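Local coordinates for protein glutamate racemase (Campylobacter jejuni, PDB 3UHF) that belongs to the Asp/Glu/hydantoin racemase family and holds D-glutamic acid in a pocket between its two alpha/beta domains, at residues E51-G56 and K249-A254; V137-A142 and I201-H206; L168-V173 and T205-L210. One frame throughout, in Å; residues are numbered along the deposited sequence. Where two conformers were deposited one is given.

Contact 1 of 3, residues E51-G56 and K249-A254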
loop_
_atom_site.group_PDB
_atom_site.type_symbol
_atom_site.label_atom_id
_atom_site.label_comp_id
_atom_site.label_asym_id
_atom_site.label_seq_id
_atom_site.Cartn_x
_atom_site.Cartn_y
_atom_site.Cartn_z
ATOM N N GLU A 51 -11.025 2.867 15.380
ATOM C CA GLU A 51 -11.943 2.395 14.353
ATOM C C GLU A 51 -11.403 2.704 12.970
ATOM O O GLU A 51 -10.897 3.795 12.721
ATOM C CB GLU A 51 -13.322 3.030 14.539
ATOM C CG GLU A 51 -14.415 2.433 13.663
ATOM C CD GLU A 51 -15.806 2.865 14.105
ATOM O OE1 GLU A 51 -15.926 3.909 14.783
ATOM O OE2 GLU A 51 -16.782 2.155 13.784
ATOM N N ILE A 52 -11.518 1.736 12.068
ATOM C CA ILE A 52 -11.002 1.892 10.717
ATOM C C ILE A 52 -12.068 1.487 9.702
ATOM O O ILE A 52 -12.642 0.398 9.795
ATOM C CB ILE A 52 -9.750 1.031 10.486
ATOM C CG1 ILE A 52 -8.658 1.357 11.512
ATOM C CG2 ILE A 52 -9.228 1.237 9.075
ATOM C CD1 ILE A 52 -7.405 0.517 11.356
ATOM N N ILE A 53 -12.345 2.377 8.755
ATOM C CA ILE A 53 -13.282 2.084 7.672
ATOM C C ILE A 53 -12.473 1.783 6.425
ATOM O O ILE A 53 -11.779 2.662 5.916
ATOM C CB ILE A 53 -14.202 3.289 7.366
ATOM C CG1 ILE A 53 -14.820 3.867 8.650
ATOM C CG2 ILE A 53 -15.274 2.910 6.340
ATOM C CD1 ILE A 53 -15.614 2.881 9.460
ATOM N N TYR A 54 -12.556 0.541 5.942
ATOM C CA TYR A 54 -11.861 0.117 4.722
ATOM C C TYR A 54 -12.839 0.114 3.549
ATOM O O TYR A 54 -13.954 -0.381 3.668
ATOM C CB TYR A 54 -11.264 -1.290 4.899
ATOM C CG TYR A 54 -10.445 -1.790 3.720
ATOM C CD1 TYR A 54 -9.061 -1.626 3.687
ATOM C CD2 TYR A 54 -11.053 -2.432 2.641
ATOM C CE1 TYR A 54 -8.306 -2.083 2.621
ATOM C CE2 TYR A 54 -10.296 -2.892 1.560
ATOM C CZ TYR A 54 -8.927 -2.712 1.561
ATOM O OH TYR A 54 -8.159 -3.160 0.511
ATOM N N TYR A 55 -12.419 0.693 2.431
ATOM C CA TYR A 55 -13.217 0.675 1.216
ATOM C C TYR A 55 -12.330 0.237 0.066
ATOM O O TYR A 55 -11.264 0.818 -0.163
ATOM C CB TYR A 55 -13.811 2.055 0.919
ATOM C CG TYR A 55 -14.550 2.138 -0.413
ATOM C CD1 TYR A 55 -15.674 1.359 -0.663
ATOM C CD2 TYR A 55 -14.137 3.013 -1.402
ATOM C CE1 TYR A 55 -16.355 1.439 -1.881
ATOM C CE2 TYR A 55 -14.806 3.109 -2.610
ATOM C CZ TYR A 55 -15.911 2.317 -2.849
ATOM O OH TYR A 55 -16.569 2.425 -4.058
ATOM N N GLY A 56 -12.762 -0.802 -0.649
ATOM C CA GLY A 56 -12.019 -1.289 -1.795
ATOM C C GLY A 56 -12.892 -1.188 -3.035
ATOM O O GLY A 56 -14.053 -1.578 -2.996
ATOM N N LYS A 249 -12.073 -1.304 15.853
ATOM C CA LYS A 249 -13.292 -1.799 15.238
ATOM C C LYS A 249 -13.117 -1.640 13.736
ATOM O O LYS A 249 -12.722 -0.575 13.268
ATOM C CB LYS A 249 -14.503 -0.995 15.719
ATOM C CG LYS A 249 -15.843 -1.540 15.239
ATOM C CD LYS A 249 -16.001 -3.013 15.590
ATOM C CE LYS A 249 -17.417 -3.329 16.049
ATOM N NZ LYS A 249 -18.431 -2.877 15.063
ATOM N N LEU A 250 -13.383 -2.702 12.982
ATOM C CA LEU A 250 -13.188 -2.675 11.539
ATOM C C LEU A 250 -14.529 -2.689 10.816
ATOM O O LEU A 250 -15.440 -3.419 11.205
ATOM C CB LEU A 250 -12.358 -3.880 11.085
ATOM C CG LEU A 250 -10.948 -4.060 11.651
ATOM C CD1 LEU A 250 -10.280 -5.279 11.022
ATOM C CD2 LEU A 250 -10.127 -2.818 11.400
ATOM N N HIS A 251 -14.647 -1.876 9.771
ATOM C CA HIS A 251 -15.822 -1.904 8.905
ATOM C C HIS A 251 -15.351 -2.014 7.467
ATOM O O HIS A 251 -14.457 -1.279 7.051
ATOM C CB HIS A 251 -16.658 -0.640 9.070
ATOM C CG HIS A 251 -17.219 -0.465 10.445
ATOM N ND1 HIS A 251 -18.264 -1.225 10.923
ATOM C CD2 HIS A 251 -16.876 0.376 11.449
ATOM C CE1 HIS A 251 -18.543 -0.856 12.161
ATOM N NE2 HIS A 251 -17.717 0.114 12.503
ATOM N N PHE A 252 -15.956 -2.931 6.716
ATOM C CA PHE A 252 -15.561 -3.171 5.333
ATOM C C PHE A 252 -16.653 -2.767 4.358
ATOM O O PHE A 252 -17.817 -3.131 4.530
ATOM C CB PHE A 252 -15.220 -4.649 5.142
ATOM C CG PHE A 252 -14.032 -5.089 5.935
ATOM C CD1 PHE A 252 -14.189 -5.675 7.182
ATOM C CD2 PHE A 252 -12.750 -4.904 5.434
ATOM C CE1 PHE A 252 -13.086 -6.072 7.919
ATOM C CE2 PHE A 252 -11.640 -5.296 6.168
ATOM C CZ PHE A 252 -11.811 -5.875 7.416
ATOM N N TYR A 253 -16.265 -2.018 3.334
ATOM C CA TYR A 253 -17.160 -1.686 2.234
ATOM C C TYR A 253 -16.485 -1.965 0.900
ATOM O O TYR A 253 -15.264 -1.895 0.791
ATOM C CB TYR A 253 -17.568 -0.221 2.310
ATOM C CG TYR A 253 -18.308 0.129 3.581
ATOM C CD1 TYR A 253 -19.696 0.062 3.640
ATOM C CD2 TYR A 253 -17.625 0.528 4.721
ATOM C CE1 TYR A 253 -20.379 0.383 4.802
ATOM C CE2 TYR A 253 -18.301 0.856 5.892
ATOM C CZ TYR A 253 -19.673 0.781 5.926
ATOM O OH TYR A 253 -20.348 1.109 7.084
ATOM N N ALA A 254 -17.275 -2.297 -0.116
ATOM C CA ALA A 254 -16.703 -2.532 -1.428
ATOM C C ALA A 254 -17.716 -2.194 -2.503
ATOM O O ALA A 254 -18.928 -2.287 -2.278
ATOM C CB ALA A 254 -16.237 -3.988 -1.568
#
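E51 reaches across to H251 with an extended side chain, its CG anti to the backbone N (chi1 -170°). CB starts beside the carbonyl oxygen of K249; CG lies 3.5 Å from K249 O and also passes CB of K249. CD comes up in the plane of the H251 ring at its edge, and OE2 takes a weak hydrogen bond from H251 NE2, 2.6 Å long but bent to 126° at the hydrogen, with carboxylate and ring planes 44° apart. A carboxylate on a long arm suits this partly exposed place, where it can meet an imidazole two residues along the neighbouring strand; its other oxygen, OE1, makes a weak, long ion pair with K26. The strands run parallel, the axes of these segments 4.7 Å apart at closest approach. I52 N gives its hydrogen to K249 O, its own O receives H251 N, and the ladder continues through Y54 to G56 N. Strand 249-254 is the outermost strand of a five-stranded parallel sheet, with 51-56 between it and strand 26-31, in an alpha/beta domain of the racemase fold. Side chains alternate between the faces. On the E51 face, I53 CD1 approaches H251 CD2 at 3.4 Å while I53 CG2 rests 3.7 Å from Y253 CE2, so the two branches of one residue touch two rings. On the other face CB of Y54 meets CD2 of F252 at 3.9 Å, and helices 37-45 and 258-268 pack over these apolar groups; the Y54 hydroxyl is hydrogen-bonded to G33 O.

Contact 2 of 3, residues V137-A142 and I201-H206; sequences VIATKA and ILACTH. With DGL (D-glutamic acid), chain C.
V137 and I201 lie side by side on neighbouring parallel strands, in the middle of the four-stranded sheet of an alpha/beta domain, and from here the two segments run on into the D-glutamic acid pocket. The apolar contacts come first along the strands: V137 CG2 touches I201 CD1 at 4.0 Å, while its other branch, CG1, meets CB of A203. Beta-branched residues suit these extended positions, and Y149 of helix 148-155 packs on the same face. Further on, A139 and A203, both small, bring their methyls to 3.8 Å where their CA atoms are 4.9 Å apart. Two backbone bonds join the segments. I138 N points almost straight at I201 O (3.3 Å, 172°), but the return bond from A203 N to I138 O is weak (133° at the hydrogen), consistent with the inverse gamma turns centred on L202 and A203. Polar links then reach the ligand. One water accepts from T140 N and donates to both A203 O and OXT of D-glutamic acid, tying both loops to one carboxylate oxygen. T205 grips the ligand twice, its N bonding to O while OG1 accepts from the amino N. T140, the N-cap of the next helix, turns its hydroxyl to T96 and T143, leaving CG2 3.5 Å from ligand OXT. SG of C204, anti to its backbone N (chi1 175°), lies 3.6 Å from ligand CB.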
loop_
_atom_site.group_PDB
_atom_site.type_symbol
_atom_site.label_atom_id
_atom_site.label_comp_id
_atom_site.label_asym_id
_atom_site.label_seq_id
_atom_site.Cartn_x
_atom_site.Cartn_y
_atom_site.Cartn_z
ATOM N N VAL A 137 12.776 -1.281 -7.189
ATOM C CA VAL A 137 11.388 -0.954 -6.909
ATOM C C VAL A 137 10.530 -1.798 -7.840
ATOM O O VAL A 137 10.726 -1.753 -9.048
ATOM C CB VAL A 137 11.092 0.516 -7.219
ATOM C CG1 VAL A 137 9.638 0.834 -6.903
ATOM C CG2 VAL A 137 12.031 1.422 -6.413
ATOM N N ILE A 138 9.615 -2.592 -7.289
ATOM C CA ILE A 138 8.680 -3.342 -8.144
ATOM C C ILE A 138 7.263 -2.880 -7.851
ATOM O O ILE A 138 6.918 -2.632 -6.698
ATOM C CB ILE A 138 8.820 -4.877 -7.986
ATOM C CG1 ILE A 138 8.627 -5.302 -6.518
ATOM C CG2 ILE A 138 10.171 -5.319 -8.549
ATOM C CD1 ILE A 138 8.493 -6.838 -6.311
ATOM N N ALA A 139 6.438 -2.762 -8.894
ATOM C CA ALA A 139 5.144 -2.126 -8.738
ATOM C C ALA A 139 4.320 -2.362 -9.987
ATOM O O ALA A 139 4.772 -3.025 -10.910
ATOM C CB ALA A 139 5.316 -0.609 -8.507
ATOM N N THR A 140 3.123 -1.791 -10.023
ATOM C CA THR A 140 2.302 -1.855 -11.238
ATOM C C THR A 140 2.925 -0.988 -12.328
ATOM O O THR A 140 3.789 -0.172 -12.042
ATOM C CB THR A 140 0.874 -1.322 -10.996
ATOM O OG1 THR A 140 0.934 0.069 -10.641
ATOM C CG2 THR A 140 0.162 -2.118 -9.888
ATOM N N LYS A 141 2.479 -1.167 -13.571
ATOM C CA LYS A 141 2.938 -0.315 -14.669
ATOM C C LYS A 141 2.666 1.162 -14.402
ATOM O O LYS A 141 3.515 2.013 -14.659
ATOM C CB LYS A 141 2.269 -0.721 -15.989
ATOM C CG LYS A 141 2.859 -1.972 -16.618
ATOM C CD LYS A 141 2.363 -2.172 -18.051
ATOM C CE LYS A 141 2.989 -3.415 -18.683
ATOM N NZ LYS A 141 2.476 -3.683 -20.065
ATOM N N ALA A 142 1.471 1.471 -13.907
ATOM C CA ALA A 142 1.115 2.872 -13.679
ATOM C C ALA A 142 2.018 3.504 -12.607
ATOM O O ALA A 142 2.465 4.644 -12.748
ATOM C CB ALA A 142 -0.348 3.003 -13.303
ATOM N N ILE A 201 11.762 -2.685 -2.763
ATOM C CA ILE A 201 10.565 -2.006 -2.299
ATOM C C ILE A 201 9.334 -2.723 -2.853
ATOM O O ILE A 201 9.140 -2.809 -4.073
ATOM C CB ILE A 201 10.520 -0.517 -2.689
ATOM C CG1 ILE A 201 11.796 0.203 -2.207
ATOM C CG2 ILE A 201 9.304 0.122 -2.042
ATOM C CD1 ILE A 201 11.802 1.713 -2.478
ATOM N N LEU A 202 8.508 -3.247 -1.955
ATOM C CA LEU A 202 7.274 -3.906 -2.372
ATOM C C LEU A 202 6.226 -2.828 -2.628
ATOM O O LEU A 202 5.330 -2.599 -1.801
ATOM C CB LEU A 202 6.803 -4.864 -1.281
ATOM C CG LEU A 202 7.818 -5.942 -0.881
ATOM C CD1 LEU A 202 7.272 -6.785 0.251
ATOM C CD2 LEU A 202 8.170 -6.834 -2.073
ATOM N N ALA A 203 6.364 -2.146 -3.762
ATOM C CA ALA A 203 5.593 -0.936 -4.020
ATOM C C ALA A 203 4.239 -1.248 -4.642
ATOM O O ALA A 203 3.827 -0.607 -5.621
ATOM C CB ALA A 203 6.397 0.016 -4.925
ATOM N N CYS A 204 3.537 -2.213 -4.052
ATOM C CA CYS A 204 2.208 -2.610 -4.523
ATOM C C CYS A 204 1.533 -3.368 -3.385
ATOM O O CYS A 204 2.177 -4.185 -2.708
ATOM C CB CYS A 204 2.330 -3.500 -5.754
ATOM S SG CYS A 204 0.751 -4.179 -6.371
ATOM N N THR A 205 0.252 -3.088 -3.161
ATOM C CA THR A 205 -0.471 -3.658 -2.025
ATOM C C THR A 205 -0.417 -5.190 -2.005
ATOM O O THR A 205 -0.438 -5.804 -0.941
ATOM C CB THR A 205 -1.961 -3.246 -2.041
ATOM O OG1 THR A 205 -2.520 -3.536 -3.331
ATOM C CG2 THR A 205 -2.118 -1.764 -1.740
ATOM N N HIS A 206 -0.354 -5.803 -3.187
ATOM C CA HIS A 206 -0.440 -7.258 -3.273
ATOM C C HIS A 206 0.870 -7.946 -2.945
ATOM O O HIS A 206 0.895 -9.142 -2.647
ATOM C CB HIS A 206 -0.870 -7.697 -4.688
ATOM C CG HIS A 206 -2.284 -7.345 -5.031
ATOM N ND1 HIS A 206 -2.791 -6.072 -4.889
ATOM C CD2 HIS A 206 -3.289 -8.098 -5.547
ATOM C CE1 HIS A 206 -4.055 -6.057 -5.282
ATOM N NE2 HIS A 206 -4.382 -7.274 -5.682
HETATM N N DGL C . -3.632 -1.595 -5.225
HETATM C CA DGL C . -2.742 -1.560 -6.390
HETATM C C DGL C . -1.373 -1.036 -5.989
HETATM O O DGL C . -1.002 -1.058 -4.807
HETATM C CB DGL C . -2.587 -2.952 -7.000
HETATM C CG DGL C . -3.860 -3.462 -7.673
HETATM C CD DGL C . -4.290 -2.533 -8.788
HETATM O OE1 DGL C . -5.263 -1.771 -8.590
HETATM O OE2 DGL C . -3.628 -2.539 -9.848
HETATM O OXT DGL C . -0.605 -0.620 -6.847
HETATM O O HOH W 1 1.953 -0.370 -7.607
#

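Contact 3 of 3, residues L168-V173 and T205-L210; sequences LFVPMV and THFPLL. With DGL (D-glutamic acid), chain C.
V170 sets one methyl over a face of the H206 imidazole, CG1 lying 3.9 Å from the ring centroid in a CH-pi contact. CG of D-glutamic acid approaches obliquely from that same side, 3.5 Å from the ring's CE1. A beta-branched residue suits this place: V170 CG1 is anti to the backbone N (chi1 166°) and takes the ring, while CG2 is turned toward ligand CB and CE1 of F207. Around this first shell, ND1 of H206 shares a hydrogen bond with T205 OG1 (3.0 Å) and NE2 is bonded to E174 OE1, which together fix the ring's rotation. One turn further along the helix, V173 fits CG2 against H206 O and L210 CG, the latter at 3.6 Å, with CG1 against L209. Farther out, F169 directs its ring edge at the face of F207 in a T-shaped pair, centroids 5.5 Å apart and planes at 80°, and its own face receives L210 CD1. Aromatic and leucine side chains fill this buried layer, backed by helix 181-191. Helix residues 169-173 and the 3-10 segment 207-210 thus form an apolar wall beside the histidine of the D-glutamic acid pocket.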
loop_
_atom_site.group_PDB
_atom_site.type_symbol
_atom_site.label_atom_id
_atom_site.label_comp_id
_atom_site.label_asym_id
_atom_site.label_seq_id
_atom_site.Cartn_x
_atom_site.Cartn_y
_atom_site.Cartn_z
ATOM N N LEU A 168 2.040 -8.885 -13.497
ATOM C CA LEU A 168 1.331 -10.155 -13.355
ATOM C C LEU A 168 1.249 -10.605 -11.904
ATOM O O LEU A 168 0.418 -11.438 -11.556
ATOM C CB LEU A 168 1.987 -11.253 -14.192
ATOM C CG LEU A 168 1.240 -11.667 -15.462
ATOM C CD1 LEU A 168 -0.197 -12.036 -15.146
ATOM C CD2 LEU A 168 1.268 -10.553 -16.481
ATOM N N PHE A 169 2.119 -10.065 -11.053
ATOM C CA PHE A 169 2.084 -10.439 -9.645
ATOM C C PHE A 169 0.712 -10.140 -9.031
ATOM O O PHE A 169 0.254 -10.867 -8.157
ATOM C CB PHE A 169 3.164 -9.713 -8.830
ATOM C CG PHE A 169 4.575 -10.206 -9.065
ATOM C CD1 PHE A 169 5.656 -9.489 -8.531
ATOM C CD2 PHE A 169 4.833 -11.363 -9.775
ATOM C CE1 PHE A 169 6.958 -9.926 -8.723
ATOM C CE2 PHE A 169 6.141 -11.816 -9.963
ATOM C CZ PHE A 169 7.204 -11.079 -9.436
ATOM N N VAL A 170 0.059 -9.073 -9.487
ATOM C CA VAL A 170 -1.238 -8.690 -8.928
ATOM C C VAL A 170 -2.297 -9.783 -9.133
ATOM O O VAL A 170 -2.846 -10.295 -8.153
ATOM C CB VAL A 170 -1.736 -7.306 -9.453
ATOM C CG1 VAL A 170 -3.226 -7.108 -9.136
ATOM C CG2 VAL A 170 -0.882 -6.156 -8.880
ATOM N N PRO A 171 -2.581 -10.164 -10.395
ATOM C CA PRO A 171 -3.595 -11.223 -10.538
ATOM C C PRO A 171 -3.152 -12.588 -9.999
ATOM O O PRO A 171 -4.014 -13.369 -9.606
ATOM C CB PRO A 171 -3.839 -11.287 -12.058
ATOM C CG PRO A 171 -2.635 -10.665 -12.683
ATOM C CD PRO A 171 -2.199 -9.594 -11.701
ATOM N N MET A 172 -1.851 -12.887 -10.000
ATOM C CA MET A 172 -1.382 -14.138 -9.403
ATOM C C MET A 172 -1.718 -14.202 -7.916
ATOM O O MET A 172 -2.219 -15.220 -7.433
ATOM C CB MET A 172 0.117 -14.344 -9.637
ATOM C CG MET A 172 0.411 -14.626 -11.105
ATOM S SD MET A 172 2.167 -14.719 -11.496
ATOM C CE MET A 172 2.487 -16.443 -11.081
ATOM N N VAL A 173 -1.473 -13.102 -7.208
ATOM C CA VAL A 173 -1.823 -13.025 -5.796
ATOM C C VAL A 173 -3.319 -13.207 -5.602
ATOM O O VAL A 173 -3.755 -13.913 -4.698
ATOM C CB VAL A 173 -1.354 -11.688 -5.158
ATOM C CG1 VAL A 173 -2.065 -11.434 -3.834
ATOM C CG2 VAL A 173 0.153 -11.717 -4.957
ATOM N N THR A 205 0.252 -3.088 -3.161
ATOM C CA THR A 205 -0.471 -3.658 -2.025
ATOM C C THR A 205 -0.417 -5.190 -2.005
ATOM O O THR A 205 -0.438 -5.804 -0.941
ATOM C CB THR A 205 -1.961 -3.246 -2.041
ATOM O OG1 THR A 205 -2.520 -3.536 -3.331
ATOM C CG2 THR A 205 -2.118 -1.764 -1.740
ATOM N N HIS A 206 -0.354 -5.803 -3.187
ATOM C CA HIS A 206 -0.440 -7.258 -3.273
ATOM C C HIS A 206 0.870 -7.946 -2.945
ATOM O O HIS A 206 0.895 -9.142 -2.647
ATOM C CB HIS A 206 -0.870 -7.697 -4.688
ATOM C CG HIS A 206 -2.284 -7.345 -5.031
ATOM N ND1 HIS A 206 -2.791 -6.072 -4.889
ATOM C CD2 HIS A 206 -3.289 -8.098 -5.547
ATOM C CE1 HIS A 206 -4.055 -6.057 -5.282
ATOM N NE2 HIS A 206 -4.382 -7.274 -5.682
ATOM N N PHE A 207 1.969 -7.206 -3.011
ATOM C CA PHE A 207 3.267 -7.870 -3.011
ATOM C C PHE A 207 3.739 -8.491 -1.686
ATOM O O PHE A 207 4.547 -9.424 -1.722
ATOM C CB PHE A 207 4.370 -7.000 -3.635
ATOM C CG PHE A 207 4.152 -6.662 -5.108
ATOM C CD1 PHE A 207 3.052 -7.144 -5.824
ATOM C CD2 PHE A 207 5.077 -5.869 -5.769
ATOM C CE1 PHE A 207 2.868 -6.801 -7.170
ATOM C CE2 PHE A 207 4.919 -5.533 -7.098
ATOM C CZ PHE A 207 3.810 -5.997 -7.814
ATOM N N PRO A 208 3.261 -7.989 -0.520
ATOM C CA PRO A 208 3.658 -8.707 0.697
ATOM C C PRO A 208 3.262 -10.192 0.707
ATOM O O PRO A 208 3.901 -10.995 1.392
ATOM C CB PRO A 208 2.922 -7.936 1.810
ATOM C CG PRO A 208 2.932 -6.526 1.327
ATOM C CD PRO A 208 2.664 -6.673 -0.192
ATOM N N LEU A 209 2.230 -10.558 -0.050
ATOM C CA LEU A 209 1.783 -11.952 -0.091
ATOM C C LEU A 209 2.838 -12.827 -0.774
ATOM O O LEU A 209 2.838 -14.049 -0.625
ATOM C CB LEU A 209 0.434 -12.074 -0.822
ATOM C CG LEU A 209 -0.865 -11.738 -0.070
ATOM C CD1 LEU A 209 -1.105 -12.708 1.080
ATOM C CD2 LEU A 209 -0.872 -10.290 0.428
ATOM N N LEU A 210 3.726 -12.185 -1.532
ATOM C CA LEU A 210 4.798 -12.871 -2.244
ATOM C C LEU A 210 6.140 -12.684 -1.555
ATOM O O LEU A 210 7.184 -13.068 -2.090
ATOM C CB LEU A 210 4.916 -12.315 -3.663
ATOM C CG LEU A 210 3.662 -12.393 -4.523
ATOM C CD1 LEU A 210 3.952 -11.889 -5.924
ATOM C CD2 LEU A 210 3.118 -13.826 -4.580
HETATM N N DGL C . -3.632 -1.595 -5.225
HETATM C CA DGL C . -2.742 -1.560 -6.390
HETATM C C DGL C . -1.373 -1.036 -5.989
HETATM O O DGL C . -1.002 -1.058 -4.807
HETATM C CB DGL C . -2.587 -2.952 -7.000
HETATM C CG DGL C . -3.860 -3.462 -7.673
HETATM C CD DGL C . -4.290 -2.533 -8.788
HETATM O OE1 DGL C . -5.263 -1.771 -8.590
HETATM O OE2 DGL C . -3.628 -2.539 -9.848
HETATM O OXT DGL C . -0.605 -0.620 -6.847
#

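How the contacts relate
Contacts 2 and 3 adjoin, their centres about 9 Å apart, and share T205 and H206 where the chain leaves strand 199-202. F207 joins them, its CE2 lying 3.5 Å from I138 O. V170 CG2 also comes within 3.6 Å of C204 SG. Both contacts touch D-glutamic acid through T205 and H206; contact 2 adds T140, C204 and a water at the alpha-carboxylate, contact 3 adds V170 beside the side-chain carbons. Contact 1 belongs to the other sheet, its centre 23 Å from that of contact 2 and 21 Å from that of contact 3, nearest atoms about 7 Å away in each case. The Y54 side chain is about 7 Å from the ligand, which is also hydrogen-bonded to S32, Y63, G64, N95 and T96.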